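Local coordinates for ThiJ/pfpI family protein (PDB 3EFE), which is of unknown function but belongs to the DJ-1/PfpI family, whose members include chaperones, proteases and glyoxalase-like enzymes, at residues 168-173 and 189-194. Sequence-based numbering, arbitrary orientation.
Sequences APLEFA and HSWYNL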
# COMPACT_ATOMS: atom_id res chain seq x y z
N ALA D 168 -0.67 9.02 6.36
CA ALA D 168 0.52 8.67 7.11
C ALA D 168 0.64 7.13 7.33
O ALA D 168 0.80 6.67 8.47
CB ALA D 168 0.49 9.41 8.48
N PRO D 169 0.62 6.33 6.23
CA PRO D 169 0.78 4.87 6.41
C PRO D 169 2.14 4.35 6.94
O PRO D 169 2.19 3.29 7.59
CB PRO D 169 0.47 4.30 5.03
CG PRO D 169 0.50 5.43 4.09
CD PRO D 169 0.43 6.70 4.81
N LEU D 170 3.24 5.06 6.65
CA LEU D 170 4.59 4.65 7.13
C LEU D 170 4.70 4.88 8.59
O LEU D 170 5.30 4.04 9.31
CB LEU D 170 5.68 5.53 6.54
CG LEU D 170 6.72 5.08 5.52
CD1 LEU D 170 7.88 6.15 5.39
CD2 LEU D 170 7.25 3.68 5.86
N GLU D 171 4.25 6.07 9.02
CA GLU D 171 4.19 6.42 10.43
C GLU D 171 3.27 5.46 11.22
O GLU D 171 3.62 5.04 12.34
CB GLU D 171 3.67 7.88 10.63
CG GLU D 171 4.66 8.92 10.34
CD GLU D 171 4.89 9.13 8.85
OE1 GLU D 171 4.04 8.70 7.96
OE2 GLU D 171 5.94 9.78 8.59
N PHE D 172 2.09 5.20 10.65
CA PHE D 172 1.16 4.19 11.16
C PHE D 172 1.88 2.85 11.34
O PHE D 172 1.81 2.26 12.41
CB PHE D 172 -0.03 4.08 10.23
CG PHE D 172 -1.10 3.04 10.65
CD1 PHE D 172 -1.78 3.16 11.87
CD2 PHE D 172 -1.42 1.99 9.82
CE1 PHE D 172 -2.76 2.26 12.20
CE2 PHE D 172 -2.38 1.05 10.19
CZ PHE D 172 -3.10 1.23 11.34
N ALA D 173 2.58 2.40 10.32
CA ALA D 173 3.25 1.08 10.30
C ALA D 173 4.38 1.05 11.33
O ALA D 173 4.56 0.08 12.05
CB ALA D 173 3.79 0.76 8.88
N HIS D 189 14.10 2.43 13.08
CA HIS D 189 14.52 3.79 12.66
C HIS D 189 15.13 3.91 11.25
O HIS D 189 14.82 4.83 10.49
CB HIS D 189 15.42 4.47 13.73
CG HIS D 189 14.69 4.77 15.00
ND1 HIS D 189 13.40 5.28 15.01
CD2 HIS D 189 15.05 4.65 16.30
CE1 HIS D 189 12.99 5.42 16.26
NE2 HIS D 189 13.98 5.08 17.06
N SER D 190 16.01 2.99 10.91
CA SER D 190 16.60 2.96 9.59
C SER D 190 15.58 2.55 8.49
O SER D 190 15.63 3.08 7.38
CB SER D 190 17.81 2.02 9.61
OG SER D 190 17.40 0.72 10.00
N TRP D 191 14.69 1.61 8.82
CA TRP D 191 13.57 1.22 7.97
C TRP D 191 12.66 2.45 7.71
O TRP D 191 12.36 2.81 6.60
CB TRP D 191 12.75 0.10 8.61
CG TRP D 191 11.58 -0.27 7.82
CD1 TRP D 191 11.57 -1.09 6.74
CD2 TRP D 191 10.23 0.18 7.97
NE1 TRP D 191 10.32 -1.18 6.21
CE2 TRP D 191 9.46 -0.43 6.96
CE3 TRP D 191 9.58 1.06 8.85
CZ2 TRP D 191 8.09 -0.21 6.80
CZ3 TRP D 191 8.24 1.26 8.71
CH2 TRP D 191 7.50 0.64 7.70
N TYR D 192 12.30 3.13 8.77
CA TYR D 192 11.48 4.33 8.68
C TYR D 192 12.18 5.35 7.84
O TYR D 192 11.60 5.90 6.93
CB TYR D 192 11.18 4.93 10.05
CG TYR D 192 10.39 6.21 9.91
CD1 TYR D 192 9.10 6.20 9.39
CD2 TYR D 192 10.96 7.45 10.23
CE1 TYR D 192 8.40 7.37 9.23
CE2 TYR D 192 10.25 8.63 10.07
CZ TYR D 192 8.99 8.58 9.57
OH TYR D 192 8.29 9.74 9.46
N ASN D 193 13.43 5.62 8.14
CA ASN D 193 14.20 6.66 7.41
C ASN D 193 14.46 6.37 5.96
O ASN D 193 14.48 7.30 5.17
CB ASN D 193 15.53 6.98 8.10
CG ASN D 193 15.39 7.77 9.41
OD1 ASN D 193 14.44 8.49 9.64
ND2 ASN D 193 16.39 7.64 10.25
N LEU D 194 14.68 5.12 5.60
CA LEU D 194 14.91 4.71 4.20
C LEU D 194 13.64 4.98 3.38
O LEU D 194 13.67 5.62 2.34
CB LEU D 194 15.29 3.23 4.12
CG LEU D 194 15.42 2.58 2.74
CD1 LEU D 194 16.57 3.19 1.93
CD2 LEU D 194 15.49 1.03 2.87
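Leu170 reaches from helix 169-179 into the fork between two aromatic rings of helix 185-197, Trp191 and Tyr192. The branched end of leucine suits this place because each methyl can serve a different ring: CD2 lies 3.6 Å from Trp191 CH2, while CD1 sits 4.1 Å from Tyr192 CE1. One turn further along, the small Ala173 lets the far corner of the indole come close to the helix, its CB meeting the ring edge 3.9 Å from Trp191 CH2. Both aromatic side chains start with CG anti to the backbone N (chi1 177° in each), and their length helps to fill the gap between the two segments, whose axes come no closer than 10.6 Å.

Between residues 168-173 and 189-194 one hydrogen bond forms. Tyr192 OH donates to Glu171 OE2 over 2.5 Å, on the anti side of the carboxylate and 28° out of its plane. The glutamate chain bends at chi2, and its carboxylate stands nearly perpendicular to the phenol ring while OE2 lies at the ring edge. The same oxygen forms a salt bridge with Lys196, so the charge is shared between two partners from helix 185-197; the lysine would probably help to keep the carboxylate ionised.

Leu24 of helix 18-30 also packs on Ala173, and Trp191 NE1 makes a weak hydrogen bond to Glu27 of that helix. The two segments run antiparallel, at 174°, in a helical hairpin with residues 180-184 between its helices, by which the later helix 185-197 is laid on helix 169-179 of the DJ-1/PfpI α/β core.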